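Local coordinates for probable molybdenum cofactor guanylyltransferase (Aquifex aeolicus, PDB 2E8B), which probably transfers GMP from GTP to the molybdenum-bound molybdopterin cofactor, with magnesium, to make its guanine dinucleotide form, at residues Y141-R152 with I160-G168. Residues are numbered along the deposited sequence; the frame is centred on the assembly and turned at random.
Sequences YSKKLLEKIEER and IWALLKDVG
A bend at chi3 (73°) turns the guanidinium of Arg152 across helix 160-167, and Asp166, its CG anti to the backbone N (chi1 -173°), reaches out to receive it. OD2 of Asp166 serves two cations. Lys148 NZ approaches this oxygen on the syn side at 3.0 Å, somewhat out of the carboxylate plane. Arg152 NH1 makes a weak, poorly angled bond of 2.9 Å to the same Asp166 OD2. Guanidinium and carboxylate are turned 78° apart. A water links Lys148 NZ to the other oxygen, OD1, and Glu151 takes a weak bond from the same ammonium, completing a four-residue salt-bridge network. Arg152 is further held by a salt bridge from NH2 to Asp157, and one face of its guanidinium lies over the carbonyl of Ala162, with O 4.0 Å above the plane.

Inward of this charged rim the seam is apolar. The methyls of Leu163 fork around Ile149 CG1, CD2 at 3.6 Å, and CD1 also meets Arg152 CD. Leu145 CD2 packs on Val167 CB at 3.7 Å, and deeper still Tyr141 sets CE2 4.0 Å from Leu164 CD2, its hydroxyl bound to the carbonyl of Thr136. With an alanine at Arg152, Asp157 would probably lose its salt bridge, Asp166 would keep only Lys148 of its two cations here, and Leu163 would lose the packing of CD.

Helices 146-154 and 160-167, nearer antiparallel than parallel but strongly inclined, thus pack beside the sheet of the GT-A-like nucleotidyltransferase domain and exemplify a general principle: apolar side chains fill the interface and ion pairs line its margin, where two positive groups sharing one oxygen would be expected to favour an ionised Asp166.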
loop_
_atom_site.group_PDB
_atom_site.type_symbol
_atom_site.label_atom_id
_atom_site.label_comp_id
_atom_site.label_asym_id
_atom_site.label_seq_id
_atom_site.Cartn_x
_atom_site.Cartn_y
_atom_site.Cartn_z
ATOM N N TYR A 141 -7.192 -0.794 -5.553
ATOM C CA TYR A 141 -8.461 -0.530 -4.878
ATOM C C TYR A 141 -9.263 0.502 -5.649
ATOM O O TYR A 141 -8.698 1.446 -6.205
ATOM C CB TYR A 141 -8.229 0.017 -3.467
ATOM C CG TYR A 141 -7.892 -1.031 -2.437
ATOM C CD1 TYR A 141 -6.619 -1.605 -2.375
ATOM C CD2 TYR A 141 -8.855 -1.461 -1.528
ATOM C CE1 TYR A 141 -6.315 -2.588 -1.426
ATOM C CE2 TYR A 141 -8.566 -2.440 -0.580
ATOM C CZ TYR A 141 -7.301 -2.998 -0.534
ATOM O OH TYR A 141 -7.050 -3.981 0.392
ATOM N N SER A 142 -10.581 0.324 -5.657
ATOM C CA SER A 142 -11.492 1.236 -6.340
ATOM C C SER A 142 -11.975 2.345 -5.412
ATOM O O SER A 142 -12.312 2.103 -4.256
ATOM C CB SER A 142 -12.707 0.470 -6.870
ATOM O OG SER A 142 -13.687 1.363 -7.367
ATOM N N LYS A 143 -12.018 3.567 -5.930
ATOM C CA LYS A 143 -12.469 4.702 -5.140
ATOM C C LYS A 143 -13.935 4.515 -4.746
ATOM O O LYS A 143 -14.400 5.082 -3.758
ATOM C CB LYS A 143 -12.306 5.996 -5.943
ATOM C CG LYS A 143 -12.503 7.256 -5.129
ATOM C CD LYS A 143 -12.373 8.494 -5.996
ATOM C CE LYS A 143 -12.624 9.755 -5.187
ATOM N NZ LYS A 143 -11.591 9.962 -4.136
ATOM N N LYS A 144 -14.652 3.709 -5.523
ATOM C CA LYS A 144 -16.065 3.450 -5.265
ATOM C C LYS A 144 -16.288 2.757 -3.929
ATOM O O LYS A 144 -17.415 2.664 -3.449
ATOM C CB LYS A 144 -16.663 2.609 -6.397
ATOM C CG LYS A 144 -16.729 3.342 -7.732
ATOM C CD LYS A 144 -17.358 2.492 -8.829
ATOM C CE LYS A 144 -17.421 3.258 -10.144
ATOM N NZ LYS A 144 -18.081 2.479 -11.228
ATOM N N LEU A 145 -15.205 2.278 -3.326
ATOM C CA LEU A 145 -15.281 1.597 -2.039
ATOM C C LEU A 145 -15.272 2.583 -0.872
ATOM O O LEU A 145 -15.524 2.207 0.272
ATOM C CB LEU A 145 -14.091 0.653 -1.891
ATOM C CG LEU A 145 -13.943 -0.425 -2.957
ATOM C CD1 LEU A 145 -12.589 -1.075 -2.808
ATOM C CD2 LEU A 145 -15.058 -1.447 -2.826
ATOM N N LEU A 146 -14.981 3.846 -1.166
ATOM C CA LEU A 146 -14.911 4.872 -0.131
ATOM C C LEU A 146 -16.108 4.897 0.822
ATOM O O LEU A 146 -15.930 4.927 2.037
ATOM C CB LEU A 146 -14.723 6.249 -0.771
ATOM C CG LEU A 146 -14.318 7.377 0.174
ATOM C CD1 LEU A 146 -13.100 6.970 0.997
ATOM C CD2 LEU A 146 -14.016 8.619 -0.642
ATOM N N GLU A 147 -17.320 4.884 0.278
ATOM C CA GLU A 147 -18.520 4.910 1.111
ATOM C C GLU A 147 -18.572 3.750 2.106
ATOM O O GLU A 147 -18.886 3.941 3.284
ATOM C CB GLU A 147 -19.776 4.878 0.238
ATOM C CG GLU A 147 -21.067 4.730 1.029
ATOM C CD GLU A 147 -22.305 4.796 0.154
ATOM O OE1 GLU A 147 -22.434 3.962 -0.769
ATOM O OE2 GLU A 147 -23.153 5.683 0.390
ATOM N N LYS A 148 -18.272 2.548 1.622
ATOM C CA LYS A 148 -18.292 1.353 2.459
ATOM C C LYS A 148 -17.188 1.355 3.511
ATOM O O LYS A 148 -17.414 0.971 4.657
ATOM C CB LYS A 148 -18.160 0.099 1.591
ATOM C CG LYS A 148 -19.421 -0.254 0.810
ATOM C CD LYS A 148 -20.226 -1.355 1.500
ATOM C CE LYS A 148 -20.653 -0.965 2.906
ATOM N NZ LYS A 148 -21.450 -2.047 3.548
ATOM N N ILE A 149 -15.993 1.779 3.117
ATOM C CA ILE A 149 -14.872 1.822 4.047
ATOM C C ILE A 149 -15.193 2.814 5.156
ATOM O O ILE A 149 -14.983 2.541 6.338
ATOM C CB ILE A 149 -13.575 2.261 3.335
ATOM C CG1 ILE A 149 -13.179 1.218 2.289
ATOM C CG2 ILE A 149 -12.459 2.452 4.354
ATOM C CD1 ILE A 149 -11.913 1.547 1.537
ATOM N N GLU A 150 -15.724 3.964 4.763
ATOM C CA GLU A 150 -16.072 5.001 5.718
ATOM C C GLU A 150 -17.142 4.500 6.682
ATOM O O GLU A 150 -17.113 4.803 7.876
ATOM C CB GLU A 150 -16.577 6.232 4.973
ATOM C CG GLU A 150 -16.621 7.470 5.825
ATOM C CD GLU A 150 -17.177 8.652 5.076
ATOM O OE1 GLU A 150 -16.571 9.060 4.060
ATOM O OE2 GLU A 150 -18.224 9.168 5.504
ATOM N N GLU A 151 -18.084 3.728 6.152
ATOM C CA GLU A 151 -19.169 3.174 6.949
ATOM C C GLU A 151 -18.648 2.224 8.027
ATOM O O GLU A 151 -19.031 2.319 9.193
ATOM C CB GLU A 151 -20.140 2.432 6.033
ATOM C CG GLU A 151 -21.340 1.823 6.725
ATOM C CD GLU A 151 -22.272 1.153 5.737
ATOM O OE1 GLU A 151 -22.695 1.828 4.775
ATOM O OE2 GLU A 151 -22.581 -0.044 5.915
ATOM N N ARG A 152 -17.771 1.304 7.635
ATOM C CA ARG A 152 -17.219 0.345 8.585
ATOM C C ARG A 152 -16.329 1.016 9.635
ATOM O O ARG A 152 -16.395 0.673 10.814
ATOM C CB ARG A 152 -16.441 -0.744 7.839
ATOM C CG ARG A 152 -17.289 -1.546 6.851
ATOM C CD ARG A 152 -16.560 -2.800 6.387
ATOM N NE ARG A 152 -16.512 -3.813 7.439
ATOM C CZ ARG A 152 -17.512 -4.639 7.723
ATOM N NH1 ARG A 152 -18.643 -4.579 7.029
ATOM N NH2 ARG A 152 -17.389 -5.520 8.704
ATOM N N ILE A 160 -9.548 -4.968 7.789
ATOM C CA ILE A 160 -9.588 -4.900 6.332
ATOM C C ILE A 160 -10.094 -6.240 5.801
ATOM O O ILE A 160 -10.676 -6.307 4.715
ATOM C CB ILE A 160 -8.203 -4.570 5.736
ATOM C CG1 ILE A 160 -7.798 -3.147 6.150
ATOM C CG2 ILE A 160 -8.250 -4.654 4.212
ATOM C CD1 ILE A 160 -6.413 -2.732 5.670
ATOM N N TRP A 161 -9.878 -7.309 6.562
ATOM C CA TRP A 161 -10.370 -8.627 6.151
ATOM C C TRP A 161 -11.888 -8.582 6.065
ATOM O O TRP A 161 -12.481 -9.102 5.126
ATOM C CB TRP A 161 -9.981 -9.720 7.151
ATOM C CG TRP A 161 -8.566 -10.196 7.063
ATOM C CD1 TRP A 161 -7.654 -9.915 6.084
ATOM C CD2 TRP A 161 -7.902 -11.057 7.994
ATOM N NE1 TRP A 161 -6.462 -10.549 6.351
ATOM C CE2 TRP A 161 -6.588 -11.258 7.517
ATOM C CE3 TRP A 161 -8.291 -11.681 9.189
ATOM C CZ2 TRP A 161 -5.658 -12.059 8.190
ATOM C CZ3 TRP A 161 -7.366 -12.475 9.860
ATOM C CH2 TRP A 161 -6.067 -12.656 9.357
ATOM N N ALA A 162 -12.518 -7.955 7.055
ATOM C CA ALA A 162 -13.975 -7.847 7.083
ATOM C C ALA A 162 -14.445 -6.936 5.959
ATOM O O ALA A 162 -15.465 -7.193 5.319
ATOM C CB ALA A 162 -14.435 -7.302 8.436
ATOM N N LEU A 163 -13.700 -5.864 5.728
ATOM C CA LEU A 163 -14.036 -4.928 4.662
ATOM C C LEU A 163 -14.042 -5.657 3.323
ATOM O O LEU A 163 -14.993 -5.543 2.550
ATOM C CB LEU A 163 -13.014 -3.791 4.603
ATOM C CG LEU A 163 -13.089 -2.888 3.365
ATOM C CD1 LEU A 163 -14.362 -2.031 3.409
ATOM C CD2 LEU A 163 -11.854 -1.989 3.314
ATOM N N LEU A 164 -12.976 -6.407 3.062
ATOM C CA LEU A 164 -12.846 -7.130 1.807
ATOM C C LEU A 164 -13.913 -8.204 1.616
ATOM O O LEU A 164 -14.389 -8.407 0.502
ATOM C CB LEU A 164 -11.441 -7.725 1.686
ATOM C CG LEU A 164 -10.329 -6.683 1.494
ATOM C CD1 LEU A 164 -8.997 -7.399 1.338
ATOM C CD2 LEU A 164 -10.606 -5.830 0.270
ATOM N N LYS A 165 -14.297 -8.892 2.688
ATOM C CA LYS A 165 -15.346 -9.899 2.564
ATOM C C LYS A 165 -16.663 -9.196 2.237
ATOM O O LYS A 165 -17.486 -9.706 1.478
ATOM C CB LYS A 165 -15.494 -10.690 3.865
ATOM C CG LYS A 165 -14.388 -11.697 4.079
ATOM C CD LYS A 165 -14.698 -12.608 5.250
ATOM C CE LYS A 165 -13.828 -13.850 5.209
ATOM N NZ LYS A 165 -14.174 -14.801 6.303
ATOM N N ASP A 166 -16.843 -8.007 2.798
ATOM C CA ASP A 166 -18.056 -7.232 2.577
ATOM C C ASP A 166 -18.175 -6.774 1.125
ATOM O O ASP A 166 -19.151 -7.085 0.442
ATOM C CB ASP A 166 -18.058 -6.011 3.509
ATOM C CG ASP A 166 -19.366 -5.245 3.475
ATOM O OD1 ASP A 166 -20.274 -5.628 2.708
ATOM O OD2 ASP A 166 -19.481 -4.250 4.226
ATOM N N VAL A 167 -17.164 -6.053 0.649
ATOM C CA VAL A 167 -17.176 -5.516 -0.707
ATOM C C VAL A 167 -16.805 -6.506 -1.806
ATOM O O VAL A 167 -17.146 -6.296 -2.973
ATOM C CB VAL A 167 -16.242 -4.293 -0.816
ATOM C CG1 VAL A 167 -16.635 -3.253 0.220
ATOM C CG2 VAL A 167 -14.796 -4.719 -0.615
ATOM N N GLY A 168 -16.118 -7.580 -1.430
ATOM C CA GLY A 168 -15.693 -8.571 -2.400
ATOM C C GLY A 168 -14.292 -8.239 -2.887
ATOM O O GLY A 168 -13.915 -7.069 -2.949
HETATM O O HOH W 1 -22.187 -4.193 1.253
#